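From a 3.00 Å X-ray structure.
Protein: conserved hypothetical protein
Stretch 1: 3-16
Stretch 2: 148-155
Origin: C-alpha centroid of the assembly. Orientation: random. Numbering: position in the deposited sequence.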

# COMPACT_ATOMS: atom_id res chain seq x y z
N LYS B 3 -1.12 1.61 -14.14
CA LYS B 3 -1.99 2.45 -14.96
C LYS B 3 -2.85 3.39 -14.13
O LYS B 3 -3.19 4.48 -14.57
CB LYS B 3 -2.89 1.56 -15.83
CG LYS B 3 -2.17 0.92 -16.99
CD LYS B 3 -1.81 1.96 -18.02
CE LYS B 3 -0.88 1.42 -19.11
NZ LYS B 3 0.52 1.21 -18.62
N ASN B 4 -3.21 2.98 -12.92
CA ASN B 4 -4.03 3.82 -12.07
C ASN B 4 -3.32 5.14 -11.85
O ASN B 4 -3.94 6.20 -11.91
CB ASN B 4 -4.27 3.16 -10.73
CG ASN B 4 -4.86 1.79 -10.87
OD1 ASN B 4 -4.41 0.99 -11.70
ND2 ASN B 4 -5.86 1.49 -10.05
N VAL B 5 -2.02 5.08 -11.60
CA VAL B 5 -1.22 6.28 -11.35
C VAL B 5 -1.01 7.00 -12.67
O VAL B 5 -1.17 8.21 -12.76
CB VAL B 5 0.16 5.95 -10.74
CG1 VAL B 5 0.68 7.16 -10.02
CG2 VAL B 5 0.05 4.79 -9.77
N GLU B 6 -0.67 6.24 -13.71
CA GLU B 6 -0.47 6.83 -15.03
C GLU B 6 -1.72 7.65 -15.40
O GLU B 6 -1.61 8.76 -15.90
CB GLU B 6 -0.23 5.71 -16.06
CG GLU B 6 0.10 6.19 -17.47
CD GLU B 6 0.04 5.06 -18.50
OE1 GLU B 6 0.68 4.01 -18.27
OE2 GLU B 6 -0.65 5.24 -19.54
N VAL B 7 -2.89 7.08 -15.10
CA VAL B 7 -4.21 7.67 -15.36
C VAL B 7 -4.53 8.86 -14.44
O VAL B 7 -4.98 9.91 -14.89
CB VAL B 7 -5.32 6.59 -15.20
CG1 VAL B 7 -6.70 7.23 -15.20
CG2 VAL B 7 -5.21 5.56 -16.32
N PHE B 8 -4.33 8.67 -13.15
CA PHE B 8 -4.59 9.73 -12.18
C PHE B 8 -3.83 10.98 -12.62
O PHE B 8 -4.41 12.05 -12.78
CB PHE B 8 -4.11 9.27 -10.80
CG PHE B 8 -4.28 10.29 -9.70
CD1 PHE B 8 -3.41 10.30 -8.60
CD2 PHE B 8 -5.35 11.18 -9.70
CE1 PHE B 8 -3.61 11.16 -7.53
CE2 PHE B 8 -5.56 12.05 -8.62
CZ PHE B 8 -4.69 12.03 -7.54
N TRP B 9 -2.53 10.83 -12.83
CA TRP B 9 -1.72 11.97 -13.21
C TRP B 9 -2.13 12.52 -14.56
O TRP B 9 -2.20 13.74 -14.74
CB TRP B 9 -0.24 11.61 -13.21
CG TRP B 9 0.60 12.83 -12.99
CD1 TRP B 9 0.57 13.68 -11.91
CD2 TRP B 9 1.51 13.39 -13.91
NE1 TRP B 9 1.41 14.74 -12.11
CE2 TRP B 9 2.00 14.59 -13.34
CE3 TRP B 9 1.96 13.00 -15.17
CZ2 TRP B 9 2.92 15.40 -13.99
CZ3 TRP B 9 2.87 13.80 -15.82
CH2 TRP B 9 3.34 14.99 -15.23
N GLN B 10 -2.38 11.62 -15.50
CA GLN B 10 -2.82 12.01 -16.84
C GLN B 10 -4.01 12.95 -16.63
O GLN B 10 -3.99 14.11 -17.04
CB GLN B 10 -3.24 10.74 -17.61
CG GLN B 10 -3.60 10.92 -19.08
CD GLN B 10 -4.21 9.64 -19.68
OE1 GLN B 10 -3.56 8.58 -19.73
NE2 GLN B 10 -5.45 9.73 -20.14
N ASN B 11 -5.05 12.46 -15.96
CA ASN B 11 -6.21 13.28 -15.71
C ASN B 11 -5.78 14.62 -15.12
O ASN B 11 -6.35 15.66 -15.45
CB ASN B 11 -7.18 12.59 -14.74
CG ASN B 11 -7.82 11.31 -15.31
OD1 ASN B 11 -8.00 11.16 -16.53
ND2 ASN B 11 -8.21 10.40 -14.41
N PHE B 12 -4.76 14.62 -14.27
CA PHE B 12 -4.29 15.86 -13.65
C PHE B 12 -3.76 16.87 -14.67
O PHE B 12 -4.10 18.04 -14.61
CB PHE B 12 -3.19 15.57 -12.62
CG PHE B 12 -2.64 16.81 -11.95
CD1 PHE B 12 -3.39 17.50 -11.00
CD2 PHE B 12 -1.39 17.32 -12.30
CE1 PHE B 12 -2.90 18.68 -10.41
CE2 PHE B 12 -0.90 18.49 -11.71
CZ PHE B 12 -1.66 19.17 -10.77
N LEU B 13 -2.93 16.42 -15.60
CA LEU B 13 -2.36 17.30 -16.62
C LEU B 13 -3.41 17.92 -17.54
O LEU B 13 -3.21 18.99 -18.11
CB LEU B 13 -1.35 16.54 -17.48
CG LEU B 13 -0.16 15.91 -16.75
CD1 LEU B 13 0.72 15.20 -17.76
CD2 LEU B 13 0.64 16.99 -16.02
N ASP B 14 -4.53 17.24 -17.68
CA ASP B 14 -5.58 17.73 -18.55
C ASP B 14 -6.37 18.86 -17.91
O ASP B 14 -6.63 19.88 -18.54
CB ASP B 14 -6.51 16.58 -18.93
CG ASP B 14 -5.77 15.49 -19.68
OD1 ASP B 14 -6.34 14.38 -19.83
OD2 ASP B 14 -4.63 15.73 -20.12
N LYS B 15 -6.76 18.68 -16.66
CA LYS B 15 -7.52 19.70 -15.94
C LYS B 15 -6.87 21.06 -15.98
O LYS B 15 -7.56 22.08 -16.02
CB LYS B 15 -7.71 19.29 -14.48
CG LYS B 15 -8.75 18.21 -14.28
CD LYS B 15 -8.97 17.90 -12.82
CE LYS B 15 -7.78 17.21 -12.21
NZ LYS B 15 -8.10 16.83 -10.80
N HIS B 16 -5.54 21.09 -15.95
CA HIS B 16 -4.80 22.34 -15.93
C HIS B 16 -4.02 22.60 -17.20
O HIS B 16 -3.37 23.63 -17.33
CB HIS B 16 -3.82 22.35 -14.76
CG HIS B 16 -4.43 21.93 -13.46
ND1 HIS B 16 -5.33 22.71 -12.78
CD2 HIS B 16 -4.30 20.79 -12.75
CE1 HIS B 16 -5.74 22.07 -11.70
NE2 HIS B 16 -5.13 20.90 -11.66
N VAL B 148 -1.79 19.97 -1.01
CA VAL B 148 -2.53 18.97 -1.76
C VAL B 148 -3.13 19.67 -2.96
O VAL B 148 -3.98 20.56 -2.84
CB VAL B 148 -3.62 18.31 -0.91
CG1 VAL B 148 -4.68 17.65 -1.82
CG2 VAL B 148 -2.97 17.27 -0.02
N VAL B 149 -2.68 19.23 -4.12
CA VAL B 149 -3.04 19.81 -5.40
C VAL B 149 -4.10 19.03 -6.19
O VAL B 149 -4.59 19.50 -7.20
CB VAL B 149 -1.70 20.01 -6.18
CG1 VAL B 149 -1.69 19.22 -7.47
CG2 VAL B 149 -1.42 21.48 -6.36
N ASP B 150 -4.45 17.84 -5.73
CA ASP B 150 -5.44 17.02 -6.42
C ASP B 150 -5.74 15.75 -5.61
O ASP B 150 -4.84 15.17 -5.00
CB ASP B 150 -4.93 16.66 -7.82
CG ASP B 150 -5.99 15.98 -8.69
OD1 ASP B 150 -5.69 15.72 -9.88
OD2 ASP B 150 -7.12 15.71 -8.22
N LEU B 151 -7.00 15.34 -5.58
CA LEU B 151 -7.41 14.13 -4.87
C LEU B 151 -7.78 13.08 -5.91
O LEU B 151 -8.31 13.42 -6.97
CB LEU B 151 -8.62 14.40 -3.99
CG LEU B 151 -8.49 15.38 -2.83
CD1 LEU B 151 -9.84 15.57 -2.18
CD2 LEU B 151 -7.48 14.84 -1.82
N TYR B 152 -7.50 11.81 -5.60
CA TYR B 152 -7.81 10.71 -6.51
C TYR B 152 -9.25 10.31 -6.33
O TYR B 152 -9.55 9.46 -5.50
CB TYR B 152 -6.90 9.52 -6.24
CG TYR B 152 -7.16 8.30 -7.11
CD1 TYR B 152 -7.95 7.24 -6.66
CD2 TYR B 152 -6.56 8.18 -8.38
CE1 TYR B 152 -8.14 6.09 -7.45
CE2 TYR B 152 -6.75 7.04 -9.17
CZ TYR B 152 -7.54 6.00 -8.70
OH TYR B 152 -7.70 4.85 -9.45
N THR B 153 -10.13 10.93 -7.10
CA THR B 153 -11.55 10.66 -7.04
C THR B 153 -11.99 9.63 -8.08
O THR B 153 -13.17 9.32 -8.18
CB THR B 153 -12.37 11.94 -7.27
OG1 THR B 153 -11.99 12.53 -8.52
CG2 THR B 153 -12.15 12.93 -6.14
N GLU B 154 -11.04 9.12 -8.86
CA GLU B 154 -11.34 8.09 -9.86
C GLU B 154 -11.75 6.83 -9.09
O GLU B 154 -12.36 5.91 -9.64
CB GLU B 154 -10.10 7.79 -10.71
CG GLU B 154 -9.77 8.88 -11.72
CD GLU B 154 -9.00 10.05 -11.12
OE1 GLU B 154 -9.19 10.37 -9.93
OE2 GLU B 154 -8.22 10.67 -11.88
N LYS B 155 -11.41 6.84 -7.81
CA LYS B 155 -11.67 5.76 -6.85
C LYS B 155 -13.16 5.47 -6.67
O LYS B 155 -13.53 4.35 -6.32
CB LYS B 155 -11.06 6.13 -5.50
CG LYS B 155 -10.99 5.00 -4.47
CD LYS B 155 -10.38 5.48 -3.14
CE LYS B 155 -8.98 6.07 -3.34
NZ LYS B 155 -8.37 6.59 -2.09

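The helix of residues 3-16 packs against strand 148-151 and the loop that follows it, their N-to-C directions 115° apart, and it meets them through aromatic rings bordered by two polar contacts. Backbone amides from Phe8 to Lys15 donate to carbonyls four residues earlier, and both hydrogen bonds to the second stretch are made by side chains. Asn11 ND2 donates to Glu154 OE2 at 2.5 Å; the N-H...acceptor angle of 164° is nearly linear, although the distance is short for an N...O hydrogen bond, and at 3.00 Å resolution its exact value should not be pressed. One turn later, Lys15 NZ reaches Asp150 OD1 at 2.8 Å, a salt bridge within which the hydrogen bond is weak.

The two acceptor oxygens, one from each carboxylate, also meet aromatic rings. Asp150 OD1 lies at the edge of the Phe12 ring, 3.1 Å from Phe12 CD1, and Glu154 OE2 at the edge of the Phe8 ring, 3.6 Å from Phe8 CD2, where the ring's hydrogens carry slight positive charge. Leu151 O takes a similar edge position, 3.5 Å from Phe8 CE2. The face of Phe8 receives the edge of Tyr152, with planes at 89° and centroids 5.0 Å apart, and Tyr152 CB sits over that ring, 3.8 Å from its centroid. Tyr152 OH remains 3.9 Å from Asn4 ND2, too far for a hydrogen bond.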